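PDB 4UPK: phosphonate monoester hydrolase from Ruegeria pomeroyi, which is a hydrolase of the sulfatase family within the alkaline phosphatase clan, an alpha/beta protein built round a large mixed beta-sheet. Local coordinates for residues 34-38 and 398-402; 165-171 and 185-189; 242-248 and 312-317; 309-313 and 352-358. The contacts are given in a common frame with arbitrary orientation. Numbering follows the deposited sequence.

Interaction 1 of 4, residues 34-38 and 398-402; sequences SNVLF and ILDWV
A strand of the central mixed sheet in this alkaline phosphatase-like alpha/beta fold is covered here by a helix: strand 35-38 and helix 398-402 run nearly antiparallel, at 165°, with axes 10.1 Å apart. The backbone is extended from Ser34 to Phe38, and CA-CA pairing sets Ser34 near Val402 (7.1 Å) and Val36 near Ile398 (7.6 Å). Ser34 directs its side chain toward the helix, its CA lying 4.0 Å from CH2 of Trp401 (chi1 t, chi2 86°). Asn35 points away, where its amide hydrogen-bonds to Thr340 OG1 of the adjacent strand, yet its carbonyl O reaches to 3.3 Å from Trp401 CZ3. Val36 (chi1 t) is the centre of the packing: CG1 meets Ile398 CG2 at 3.7 Å, while CG2 lies 3.8 Å from Val402 CG1 and 4.0 Å from Trp401 CZ3. Phe38 (chi1 t) receives CD1 of Ile398 (m, t) over one ring face, 3.9 Å from Phe38 CD2. Met118 of helix 114-120 also packs on Val36 and Val402. No direct hydrogen bond joins the segments; at the outer end, a water lies 2.7 Å from Ser34 OG and donates a weak bond to Trp401 O at 3.4 Å.

Interaction 2 of 4, residues 165-171 and 185-189; sequences LEMSYPW and YAQVY
Tyr185, Trp171 and Leu165 bury the most surface where the loop leading into helix 169-177 meets residues 185-188, which have helical phi/psi values but not the regular hydrogen bonds of a helix. CA atoms of Met167 and Tyr185 lie 8.7 Å apart. Tyr185 (chi1 t) extends its ring toward the loop, and its OH donates a 2.6 Å hydrogen bond to Leu165 O, which lies near the ring plane; Met167 O sits over one face, 3.8 Å from Tyr185 CE2. Ser168, with positive phi and psi (54/48), turns the chain into the helix. From the first turn Trp171 (chi1 t) points back: CH2 packs on Val188 CG1 at 3.6 Å, and CZ3 is 3.5 Å from Tyr189 OH at the indole edge. Leu165 (t, p) brings CD1 to 3.6 Å from Tyr189 OH. Within 185-189, Tyr189 OH lies only 2.5 Å from Tyr185 OH. This is local packing of a helix start against the chain that follows the helix. Phe216 of helix 213-224 meets the Trp171 ring, whereas Trp228 of the second subunit stacks edge-to-face with Tyr169.

Interaction 3 of 4, residues 242-248 and 312-317; sequences PHPPLVA and VYLGLA
In this alpha/beta sulfatase-family fold, a proline-rich loop following sheet strand 234-239 packs along one side of the long helix 303-333. The loop, 242-248, has extended phi/psi values, with cis peptide bonds before Pro242 and Pro245; CA atoms of Pro242 and Leu316 are 5.1 Å apart. Along the helix, Val312 (chi1 t) comes first: its CG1 lies 3.7 Å from Val247 N, 3.9 Å from Leu246 CB and 4.3 Å from Ala248 CB. One residue on, Tyr313 (chi1 t, chi2 -90°) offers a ring face to Pro242, whose CB lies 3.9 Å from the ring centroid and 27° off the normal, a CH-pi contact. Its hydroxyl bonds to Gln43 O and Arg45 N, tying the helix to a further loop. Leu314 points away, and Gly315 has no side chain to interpose. Leu316 (m, t) buries the largest area on the helix side: CB meets Pro242 CB at 3.9 Å, CD1 meets Leu246 CD2 at 4.0 Å, and CD2 reaches both Ala248 CB at 3.8 Å and Val247 O at 3.3 Å. Leu316 thus projects into the bend of the loop; within the loop, His243 ND1 donates to Pro244 O at 2.8 Å. No hydrogen bond crosses the interface. The last contact of segment 312-317 is Ala317 CB to Pro242 CG at 4.2 Å.

Interaction 4 of 4, residues 309-313 and 352-358; sequences LRAVY and LGDRHSW
Arg310 NH1 donates a 2.8 Å hydrogen bond to Leu352 O, with an N-H...acceptor angle of 155° and the oxygen near the guanidinium plane; the arginine rotamer is m, t, p. The same nitrogen forms a long salt bridge to Asp354 OD1 at 3.8 Å, supplemented by a water that accepts from Arg310 NH1 at 2.8 Å and donates to Asp354 OD1 at 2.7 Å. Asp354 has a second ionic partner in Arg45, through OD2, and Arg310 NH2 bonds to Pro262 O. The acceptor loop, 352-358, is tightly folded: Leu352 has positive phi and psi (57/38), Gly353 takes 96/-16, where a side chain would clash with the preceding carbonyl, and Gly353 N bonds to Ser357 O at 2.9 Å. CA atoms of Arg310 and Leu352 lie 6.5 Å apart. Around this polar centre Leu309, Arg310 and Tyr313 pack on the loop. Leu352 places CD1 over the Tyr313 ring, 3.7 Å from the centroid and 19° off the normal, while its CG touches Arg310 CG at 3.7 Å. Leu309 CD2 lies over the six-membered ring of Trp358, 4.1 Å from its centroid and 25° off the normal. Both are CH-pi contacts. Where helix 303-333 joins the loop after strand 340-346, the buried arginine charge is thus met partly by backbone carbonyls and partly by an aspartate it shares with Arg45, with apolar packing beside it.

In the fold
Interactions 3 and 4 form one continuous region: both use helix 303-333, share Val312 and Tyr313, and have centres 11 Å apart. Leu246 CD1 of interaction 3 packs 3.6 Å from Leu309 O of interaction 4, and Tyr313 carries Pro242 from one loop and Leu352 from the other. Interaction 2 adjoins interaction 3, centres 15 Å apart, through Leu165 CD2 on His243 CE1 at 3.7 Å and Tyr189 O near Val247 CG1 at 3.4 Å; it stays about 9 Å, nearest atoms, from interaction 4. Interaction 1 is remote, its centre 30 to 35 Å from the others, yet along the chain its segments enclose all three.

Interaction 1 of 4, residues 34-38 and 398-402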
loop_
_atom_site.group_PDB
_atom_site.type_symbol
_atom_site.label_atom_id
_atom_site.label_comp_id
_atom_site.label_asym_id
_atom_site.label_seq_id
_atom_site.Cartn_x
_atom_site.Cartn_y
_atom_site.Cartn_z
ATOM N N SER A 34 23.950 -8.481 21.874
ATOM C CA SER A 34 24.362 -7.593 20.784
ATOM C C SER A 34 23.567 -6.292 20.877
ATOM O O SER A 34 22.429 -6.215 20.403
ATOM C CB SER A 34 24.155 -8.257 19.424
ATOM O OG SER A 34 24.849 -9.489 19.303
ATOM N N ASN A 35 24.155 -5.277 21.514
ATOM C CA ASN A 35 23.493 -3.983 21.661
ATOM C C ASN A 35 24.060 -2.995 20.686
ATOM O O ASN A 35 25.208 -3.135 20.251
ATOM C CB ASN A 35 23.665 -3.423 23.075
ATOM C CG ASN A 35 23.155 -4.285 24.201
ATOM O OD1 ASN A 35 22.016 -4.772 24.194
ATOM N ND2 ASN A 35 23.984 -4.433 25.230
ATOM N N VAL A 36 23.251 -1.982 20.335
ATOM C CA VAL A 36 23.688 -0.877 19.495
ATOM C C VAL A 36 23.375 0.451 20.195
ATOM O O VAL A 36 22.221 0.741 20.499
ATOM C CB VAL A 36 23.200 -0.933 18.013
ATOM C CG1 VAL A 36 23.775 0.239 17.204
ATOM C CG2 VAL A 36 23.576 -2.264 17.356
ATOM N N LEU A 37 24.421 1.228 20.481
ATOM C CA LEU A 37 24.294 2.544 21.090
ATOM C C LEU A 37 24.794 3.552 20.079
ATOM O O LEU A 37 25.997 3.655 19.827
ATOM C CB LEU A 37 25.028 2.675 22.449
ATOM C CG LEU A 37 24.998 4.092 23.114
ATOM C CD1 LEU A 37 23.571 4.548 23.433
ATOM C CD2 LEU A 37 25.847 4.141 24.338
ATOM N N PHE A 38 23.850 4.278 19.482
ATOM C CA PHE A 38 24.115 5.267 18.454
ATOM C C PHE A 38 23.851 6.676 18.985
ATOM O O PHE A 38 22.689 7.083 19.141
ATOM C CB PHE A 38 23.273 4.941 17.204
ATOM C CG PHE A 38 23.579 5.697 15.930
ATOM C CD1 PHE A 38 24.712 6.507 15.830
ATOM C CD2 PHE A 38 22.766 5.559 14.814
ATOM C CE1 PHE A 38 24.995 7.199 14.652
ATOM C CE2 PHE A 38 23.047 6.254 13.639
ATOM C CZ PHE A 38 24.172 7.053 13.562
ATOM N N ILE A 398 26.523 -0.669 11.123
ATOM C CA ILE A 398 25.628 -1.200 12.149
ATOM C C ILE A 398 24.992 -2.486 11.669
ATOM O O ILE A 398 25.095 -3.493 12.369
ATOM C CB ILE A 398 24.574 -0.141 12.633
ATOM C CG1 ILE A 398 25.261 1.112 13.248
ATOM C CG2 ILE A 398 23.569 -0.763 13.619
ATOM C CD1 ILE A 398 24.422 2.416 13.150
ATOM N N LEU A 399 24.376 -2.468 10.456
ATOM C CA LEU A 399 23.724 -3.641 9.855
ATOM C C LEU A 399 24.672 -4.815 9.695
ATOM O O LEU A 399 24.306 -5.945 10.029
ATOM C CB LEU A 399 23.028 -3.302 8.514
ATOM C CG LEU A 399 21.856 -2.293 8.581
ATOM C CD1 LEU A 399 21.275 -2.069 7.200
ATOM C CD2 LEU A 399 20.763 -2.730 9.601
ATOM N N ASP A 400 25.897 -4.547 9.202
ATOM C CA ASP A 400 26.944 -5.547 9.027
ATOM C C ASP A 400 27.224 -6.213 10.383
ATOM O O ASP A 400 27.108 -7.435 10.495
ATOM C CB ASP A 400 28.206 -4.871 8.451
ATOM C CG ASP A 400 29.412 -5.750 8.180
ATOM O OD1 ASP A 400 29.311 -6.982 8.378
ATOM O OD2 ASP A 400 30.465 -5.203 7.770
ATOM N N TRP A 401 27.509 -5.390 11.426
ATOM C CA TRP A 401 27.811 -5.843 12.780
ATOM C C TRP A 401 26.707 -6.710 13.425
ATOM O O TRP A 401 27.038 -7.685 14.097
ATOM C CB TRP A 401 28.224 -4.658 13.663
ATOM C CG TRP A 401 28.760 -5.060 14.999
ATOM C CD1 TRP A 401 30.050 -5.388 15.303
ATOM C CD2 TRP A 401 28.017 -5.163 16.223
ATOM N NE1 TRP A 401 30.157 -5.685 16.645
ATOM C CE2 TRP A 401 28.920 -5.575 17.229
ATOM C CE3 TRP A 401 26.665 -4.971 16.564
ATOM C CZ2 TRP A 401 28.522 -5.769 18.560
ATOM C CZ3 TRP A 401 26.273 -5.164 17.881
ATOM C CH2 TRP A 401 27.196 -5.555 18.865
ATOM N N VAL A 402 25.419 -6.394 13.188
ATOM C CA VAL A 402 24.291 -7.175 13.712
ATOM C C VAL A 402 23.995 -8.416 12.830
ATOM O O VAL A 402 23.251 -9.320 13.248
ATOM C CB VAL A 402 23.008 -6.329 14.011
ATOM C CG1 VAL A 402 23.314 -5.158 14.931
ATOM C CG2 VAL A 402 22.328 -5.838 12.732
HETATM O O HOH W 1 25.864 -9.426 16.809
#

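Interaction 2 of 4, residues 165-171 and 185-189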
loop_
_atom_site.group_PDB
_atom_site.type_symbol
_atom_site.label_atom_id
_atom_site.label_comp_id
_atom_site.label_asym_id
_atom_site.label_seq_id
_atom_site.Cartn_x
_atom_site.Cartn_y
_atom_site.Cartn_z
ATOM N N LEU A 165 14.105 20.449 19.130
ATOM C CA LEU A 165 14.363 21.843 19.465
ATOM C C LEU A 165 13.137 22.760 19.479
ATOM O O LEU A 165 12.939 23.478 20.455
ATOM C CB LEU A 165 15.543 22.416 18.656
ATOM C CG LEU A 165 15.943 23.884 18.904
ATOM C CD1 LEU A 165 16.429 24.115 20.342
ATOM C CD2 LEU A 165 16.988 24.332 17.890
ATOM N N GLU A 166 12.293 22.695 18.464
ATOM C CA GLU A 166 11.090 23.542 18.394
ATOM C C GLU A 166 9.910 23.022 19.243
ATOM O O GLU A 166 8.902 23.729 19.395
ATOM C CB GLU A 166 10.672 23.815 16.930
ATOM C CG GLU A 166 11.741 24.500 16.062
ATOM C CD GLU A 166 12.367 25.800 16.556
ATOM O OE1 GLU A 166 11.618 26.709 16.985
ATOM O OE2 GLU A 166 13.613 25.918 16.493
ATOM N N MET A 167 10.058 21.822 19.845
ATOM C CA MET A 167 9.025 21.236 20.701
ATOM C C MET A 167 9.500 21.015 22.159
ATOM O O MET A 167 9.313 21.908 23.001
ATOM C CB MET A 167 8.476 19.959 20.066
ATOM C CG MET A 167 7.154 19.559 20.629
ATOM S SD MET A 167 6.410 18.254 19.650
ATOM C CE MET A 167 4.971 17.929 20.645
ATOM N N SER A 168 10.130 19.842 22.443
ATOM C CA SER A 168 10.673 19.464 23.757
ATOM C C SER A 168 9.647 19.567 24.889
ATOM O O SER A 168 9.948 20.133 25.945
ATOM C CB SER A 168 11.955 20.239 24.070
ATOM O OG SER A 168 12.983 19.848 23.174
ATOM N N TYR A 169 8.427 19.011 24.664
ATOM C CA TYR A 169 7.340 19.028 25.646
ATOM C C TYR A 169 7.702 18.356 26.974
ATOM O O TYR A 169 7.483 18.993 28.004
ATOM C CB TYR A 169 5.991 18.580 25.043
ATOM C CG TYR A 169 5.292 19.656 24.226
ATOM C CD1 TYR A 169 5.982 20.781 23.777
ATOM C CD2 TYR A 169 3.951 19.528 23.868
ATOM C CE1 TYR A 169 5.362 21.740 22.980
ATOM C CE2 TYR A 169 3.313 20.497 23.092
ATOM C CZ TYR A 169 4.024 21.599 22.646
ATOM O OH TYR A 169 3.398 22.561 21.891
ATOM N N PRO A 170 8.353 17.153 26.993
ATOM C CA PRO A 170 8.799 16.575 28.277
ATOM C C PRO A 170 9.734 17.519 29.056
ATOM O O PRO A 170 9.529 17.706 30.247
ATOM C CB PRO A 170 9.534 15.290 27.843
ATOM C CG PRO A 170 8.895 14.915 26.541
ATOM C CD PRO A 170 8.682 16.238 25.873
ATOM N N TRP A 171 10.744 18.130 28.383
ATOM C CA TRP A 171 11.678 19.068 29.018
ATOM C C TRP A 171 10.985 20.356 29.462
ATOM O O TRP A 171 11.247 20.818 30.570
ATOM C CB TRP A 171 12.918 19.358 28.149
ATOM C CG TRP A 171 13.923 20.265 28.816
ATOM C CD1 TRP A 171 14.467 20.108 30.062
ATOM C CD2 TRP A 171 14.430 21.512 28.311
ATOM N NE1 TRP A 171 15.319 21.144 30.339
ATOM C CE2 TRP A 171 15.305 22.031 29.291
ATOM C CE3 TRP A 171 14.243 22.237 27.115
ATOM C CZ2 TRP A 171 16.004 23.229 29.111
ATOM C CZ3 TRP A 171 14.942 23.428 26.937
ATOM C CH2 TRP A 171 15.823 23.903 27.921
ATOM N N TYR A 185 8.058 29.601 25.404
ATOM C CA TYR A 185 9.189 28.675 25.253
ATOM C C TYR A 185 10.494 29.422 24.898
ATOM O O TYR A 185 11.551 29.048 25.414
ATOM C CB TYR A 185 8.877 27.590 24.208
ATOM C CG TYR A 185 9.999 26.611 23.889
ATOM C CD1 TYR A 185 10.836 26.117 24.894
ATOM C CD2 TYR A 185 10.141 26.083 22.612
ATOM C CE1 TYR A 185 11.844 25.198 24.610
ATOM C CE2 TYR A 185 11.120 25.133 22.325
ATOM C CZ TYR A 185 11.961 24.683 23.326
ATOM O OH TYR A 185 12.930 23.751 23.018
ATOM N N ALA A 186 10.418 30.495 24.074
ATOM C CA ALA A 186 11.596 31.305 23.693
ATOM C C ALA A 186 12.301 32.017 24.887
ATOM O O ALA A 186 13.485 32.330 24.793
ATOM C CB ALA A 186 11.219 32.317 22.621
ATOM N N GLN A 187 11.586 32.240 26.005
ATOM C CA GLN A 187 12.130 32.875 27.210
ATOM C C GLN A 187 13.171 32.002 27.940
ATOM O O GLN A 187 14.036 32.523 28.633
ATOM C CB GLN A 187 11.002 33.282 28.170
ATOM C CG GLN A 187 10.113 34.428 27.668
ATOM C CD GLN A 187 8.854 34.616 28.508
ATOM O OE1 GLN A 187 8.783 34.239 29.692
ATOM N NE2 GLN A 187 7.825 35.217 27.909
ATOM N N VAL A 188 13.058 30.686 27.792
ATOM C CA VAL A 188 13.921 29.643 28.374
ATOM C C VAL A 188 15.408 29.795 27.894
ATOM O O VAL A 188 16.329 29.518 28.645
ATOM C CB VAL A 188 13.307 28.248 27.992
ATOM C CG1 VAL A 188 14.273 27.091 28.222
ATOM C CG2 VAL A 188 11.982 27.999 28.697
ATOM N N TYR A 189 15.609 30.265 26.658
ATOM C CA TYR A 189 16.916 30.405 25.994
ATOM C C TYR A 189 17.616 31.754 26.175
ATOM O O TYR A 189 18.739 31.934 25.689
ATOM C CB TYR A 189 16.762 30.060 24.499
ATOM C CG TYR A 189 16.324 28.637 24.271
ATOM C CD1 TYR A 189 17.204 27.577 24.472
ATOM C CD2 TYR A 189 15.012 28.339 23.905
ATOM C CE1 TYR A 189 16.804 26.257 24.281
ATOM C CE2 TYR A 189 14.599 27.019 23.707
ATOM C CZ TYR A 189 15.504 25.982 23.890
ATOM O OH TYR A 189 15.145 24.676 23.685
#

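Interaction 3 of 4, residues 242-248 and 312-317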
loop_
_atom_site.group_PDB
_atom_site.type_symbol
_atom_site.label_atom_id
_atom_site.label_comp_id
_atom_site.label_asym_id
_atom_site.label_seq_id
_atom_site.Cartn_x
_atom_site.Cartn_y
_atom_site.Cartn_z
ATOM N N PRO A 242 26.189 21.204 21.448
ATOM C CA PRO A 242 26.204 22.684 21.303
ATOM C C PRO A 242 25.458 23.137 20.050
ATOM O O PRO A 242 25.683 22.594 18.970
ATOM C CB PRO A 242 27.706 22.998 21.257
ATOM C CG PRO A 242 28.309 21.782 20.558
ATOM C CD PRO A 242 27.487 20.605 21.031
ATOM N N HIS A 243 24.508 24.061 20.192
ATOM C CA HIS A 243 23.663 24.509 19.066
ATOM C C HIS A 243 22.935 25.787 19.484
ATOM O O HIS A 243 22.544 25.873 20.654
ATOM C CB HIS A 243 22.607 23.419 18.751
ATOM C CG HIS A 243 21.825 23.569 17.479
ATOM N ND1 HIS A 243 20.775 24.478 17.372
ATOM C CD2 HIS A 243 21.859 22.817 16.355
ATOM C CE1 HIS A 243 20.279 24.311 16.152
ATOM N NE2 HIS A 243 20.890 23.318 15.508
ATOM N N PRO A 244 22.722 26.775 18.559
ATOM C CA PRO A 244 21.978 27.989 18.936
ATOM C C PRO A 244 20.533 27.671 19.379
ATOM O O PRO A 244 20.007 26.634 18.974
ATOM C CB PRO A 244 22.015 28.835 17.646
ATOM C CG PRO A 244 22.281 27.879 16.546
ATOM C CD PRO A 244 23.142 26.825 17.137
ATOM N N PRO A 245 19.843 28.520 20.185
ATOM C CA PRO A 245 20.288 29.795 20.786
ATOM C C PRO A 245 21.315 29.491 21.855
ATOM O O PRO A 245 21.033 28.740 22.790
ATOM C CB PRO A 245 18.990 30.405 21.356
ATOM C CG PRO A 245 17.856 29.575 20.787
ATOM C CD PRO A 245 18.458 28.218 20.584
ATOM N N LEU A 246 22.536 30.000 21.647
ATOM C CA LEU A 246 23.680 29.796 22.523
ATOM C C LEU A 246 23.493 30.369 23.922
ATOM O O LEU A 246 23.477 31.584 24.121
ATOM C CB LEU A 246 25.000 30.282 21.885
ATOM C CG LEU A 246 25.487 29.533 20.632
ATOM C CD1 LEU A 246 26.725 30.208 20.064
ATOM C CD2 LEU A 246 25.790 28.056 20.945
ATOM N N VAL A 247 23.308 29.461 24.881
ATOM C CA VAL A 247 23.154 29.722 26.300
ATOM C C VAL A 247 23.607 28.466 27.027
ATOM O O VAL A 247 23.281 27.366 26.591
ATOM C CB VAL A 247 21.728 30.239 26.710
ATOM C CG1 VAL A 247 20.622 29.185 26.529
ATOM C CG2 VAL A 247 21.733 30.823 28.117
ATOM N N ALA A 248 24.390 28.630 28.109
ATOM C CA ALA A 248 24.885 27.507 28.902
ATOM C C ALA A 248 24.541 27.691 30.368
ATOM O O ALA A 248 24.619 28.820 30.866
ATOM C CB ALA A 248 26.392 27.334 28.713
ATOM N N VAL A 312 30.822 30.052 24.862
ATOM C CA VAL A 312 29.529 29.472 25.259
ATOM C C VAL A 312 29.332 28.113 24.582
ATOM O O VAL A 312 28.969 27.151 25.254
ATOM C CB VAL A 312 28.339 30.461 25.036
ATOM C CG1 VAL A 312 26.983 29.758 25.218
ATOM C CG2 VAL A 312 28.458 31.675 25.969
ATOM N N TYR A 313 29.618 28.038 23.264
ATOM C CA TYR A 313 29.560 26.834 22.428
ATOM C C TYR A 313 30.457 25.722 23.000
ATOM O O TYR A 313 29.998 24.582 23.134
ATOM C CB TYR A 313 29.987 27.185 20.988
ATOM C CG TYR A 313 30.170 25.995 20.067
ATOM C CD1 TYR A 313 31.403 25.351 19.962
ATOM C CD2 TYR A 313 29.136 25.553 19.255
ATOM C CE1 TYR A 313 31.587 24.267 19.100
ATOM C CE2 TYR A 313 29.309 24.472 18.385
ATOM C CZ TYR A 313 30.537 23.836 18.310
ATOM O OH TYR A 313 30.725 22.774 17.448
ATOM N N LEU A 314 31.728 26.055 23.330
ATOM C CA LEU A 314 32.678 25.118 23.917
ATOM C C LEU A 314 32.231 24.634 25.303
ATOM O O LEU A 314 32.434 23.468 25.624
ATOM C CB LEU A 314 34.106 25.706 23.969
ATOM C CG LEU A 314 34.788 26.061 22.642
ATOM C CD1 LEU A 314 36.081 26.813 22.894
ATOM C CD2 LEU A 314 35.050 24.811 21.791
ATOM N N GLY A 315 31.579 25.504 26.073
ATOM C CA GLY A 315 31.039 25.176 27.397
ATOM C C GLY A 315 29.900 24.170 27.340
ATOM O O GLY A 315 29.847 23.259 28.159
ATOM N N LEU A 316 29.025 24.274 26.307
ATOM C CA LEU A 316 27.912 23.349 26.019
ATOM C C LEU A 316 28.425 21.977 25.571
ATOM O O LEU A 316 27.820 20.964 25.939
ATOM C CB LEU A 316 26.941 23.931 24.976
ATOM C CG LEU A 316 26.050 25.083 25.438
ATOM C CD1 LEU A 316 25.398 25.786 24.220
ATOM C CD2 LEU A 316 25.003 24.610 26.425
ATOM N N ALA A 317 29.527 21.940 24.788
ATOM C CA ALA A 317 30.207 20.708 24.347
ATOM C C ALA A 317 30.789 19.981 25.592
ATOM O O ALA A 317 30.602 18.778 25.720
ATOM C CB ALA A 317 31.306 21.028 23.355
#

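Interaction 4 of 4, residues 309-313 and 352-358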
loop_
_atom_site.group_PDB
_atom_site.type_symbol
_atom_site.label_atom_id
_atom_site.label_comp_id
_atom_site.label_asym_id
_atom_site.label_seq_id
_atom_site.Cartn_x
_atom_site.Cartn_y
_atom_site.Cartn_z
ATOM N N LEU A 309 30.431 33.900 22.105
ATOM C CA LEU A 309 29.619 32.864 21.488
ATOM C C LEU A 309 30.432 31.579 21.378
ATOM O O LEU A 309 29.916 30.504 21.671
ATOM C CB LEU A 309 29.185 33.329 20.085
ATOM C CG LEU A 309 27.787 33.926 19.975
ATOM C CD1 LEU A 309 27.718 35.314 20.586
ATOM C CD2 LEU A 309 27.330 33.949 18.543
ATOM N N ARG A 310 31.715 31.701 20.971
ATOM C CA ARG A 310 32.688 30.621 20.832
ATOM C C ARG A 310 32.958 29.944 22.186
ATOM O O ARG A 310 32.935 28.714 22.248
ATOM C CB ARG A 310 33.970 31.148 20.162
ATOM C CG ARG A 310 33.819 31.277 18.657
ATOM C CD ARG A 310 34.891 32.101 17.957
ATOM N NE ARG A 310 36.237 31.509 18.004
ATOM C CZ ARG A 310 36.707 30.610 17.141
ATOM N NH1 ARG A 310 35.945 30.178 16.142
ATOM N NH2 ARG A 310 37.947 30.140 17.267
ATOM N N ALA A 311 33.113 30.742 23.279
ATOM C CA ALA A 311 33.300 30.240 24.646
ATOM C C ALA A 311 32.029 29.521 25.173
ATOM O O ALA A 311 32.159 28.505 25.862
ATOM C CB ALA A 311 33.691 31.377 25.585
ATOM N N VAL A 312 30.822 30.052 24.862
ATOM C CA VAL A 312 29.529 29.472 25.259
ATOM C C VAL A 312 29.332 28.113 24.582
ATOM O O VAL A 312 28.969 27.151 25.254
ATOM C CB VAL A 312 28.339 30.461 25.036
ATOM C CG1 VAL A 312 26.983 29.758 25.218
ATOM C CG2 VAL A 312 28.458 31.675 25.969
ATOM N N TYR A 313 29.618 28.038 23.264
ATOM C CA TYR A 313 29.560 26.834 22.428
ATOM C C TYR A 313 30.457 25.722 23.000
ATOM O O TYR A 313 29.998 24.582 23.134
ATOM C CB TYR A 313 29.987 27.185 20.988
ATOM C CG TYR A 313 30.170 25.995 20.067
ATOM C CD1 TYR A 313 31.403 25.351 19.962
ATOM C CD2 TYR A 313 29.136 25.553 19.255
ATOM C CE1 TYR A 313 31.587 24.267 19.100
ATOM C CE2 TYR A 313 29.309 24.472 18.385
ATOM C CZ TYR A 313 30.537 23.836 18.310
ATOM O OH TYR A 313 30.725 22.774 17.448
ATOM N N LEU A 352 31.352 28.774 13.219
ATOM C CA LEU A 352 31.733 29.404 14.482
ATOM C C LEU A 352 32.551 30.711 14.314
ATOM O O LEU A 352 33.475 30.997 15.082
ATOM C CB LEU A 352 32.443 28.365 15.369
ATOM C CG LEU A 352 32.242 28.484 16.860
ATOM C CD1 LEU A 352 30.837 28.072 17.255
ATOM C CD2 LEU A 352 33.288 27.668 17.606
ATOM N N GLY A 353 32.179 31.498 13.303
ATOM C CA GLY A 353 32.847 32.765 13.031
ATOM C C GLY A 353 33.918 32.647 11.972
ATOM O O GLY A 353 34.372 33.665 11.445
ATOM N N ASP A 354 34.353 31.396 11.674
ATOM C CA ASP A 354 35.362 31.130 10.654
ATOM C C ASP A 354 34.851 31.656 9.331
ATOM O O ASP A 354 33.685 31.422 8.997
ATOM C CB ASP A 354 35.677 29.615 10.534
ATOM C CG ASP A 354 36.595 29.043 11.602
ATOM O OD1 ASP A 354 36.964 29.788 12.534
ATOM O OD2 ASP A 354 36.935 27.843 11.512
ATOM N N ARG A 355 35.715 32.397 8.591
ATOM C CA ARG A 355 35.436 32.961 7.257
ATOM C C ARG A 355 34.242 33.936 7.255
ATOM O O ARG A 355 33.485 33.994 6.280
ATOM C CB ARG A 355 35.261 31.834 6.197
ATOM C CG ARG A 355 36.285 30.693 6.280
ATOM C CD ARG A 355 37.730 31.197 6.230
ATOM N NE ARG A 355 37.989 31.938 4.988
ATOM C CZ ARG A 355 38.367 31.383 3.842
ATOM N NH1 ARG A 355 38.571 30.072 3.764
ATOM N NH2 ARG A 355 38.560 32.134 2.769
ATOM N N HIS A 356 34.070 34.664 8.369
ATOM C CA HIS A 356 33.010 35.656 8.652
ATOM C C HIS A 356 31.600 35.070 8.538
ATOM O O HIS A 356 30.666 35.778 8.167
ATOM C CB HIS A 356 33.209 36.947 7.827
ATOM C CG HIS A 356 34.504 37.635 8.114
ATOM N ND1 HIS A 356 34.615 38.551 9.137
ATOM C CD2 HIS A 356 35.709 37.501 7.515
ATOM C CE1 HIS A 356 35.874 38.966 9.116
ATOM N NE2 HIS A 356 36.572 38.352 8.161
ATOM N N SER A 357 31.464 33.767 8.867
ATOM C CA SER A 357 30.213 33.044 8.769
ATOM C C SER A 357 29.910 32.155 9.976
ATOM O O SER A 357 30.818 31.809 10.734
ATOM C CB SER A 357 30.130 32.269 7.456
ATOM O OG SER A 357 31.152 31.298 7.396
ATOM N N TRP A 358 28.616 31.822 10.159
ATOM C CA TRP A 358 28.089 31.016 11.251
ATOM C C TRP A 358 27.173 29.977 10.653
ATOM O O TRP A 358 26.667 30.171 9.542
ATOM C CB TRP A 358 27.328 31.914 12.242
ATOM C CG TRP A 358 28.225 32.893 12.938
ATOM C CD1 TRP A 358 28.704 34.062 12.426
ATOM C CD2 TRP A 358 28.880 32.706 14.197
ATOM N NE1 TRP A 358 29.626 34.606 13.279
ATOM C CE2 TRP A 358 29.716 33.824 14.400
ATOM C CE3 TRP A 358 28.828 31.706 15.190
ATOM C CZ2 TRP A 358 30.473 33.991 15.564
ATOM C CZ3 TRP A 358 29.593 31.863 16.339
ATOM C CH2 TRP A 358 30.412 32.989 16.513
HETATM O O HOH W 2 37.903 28.653 14.833
#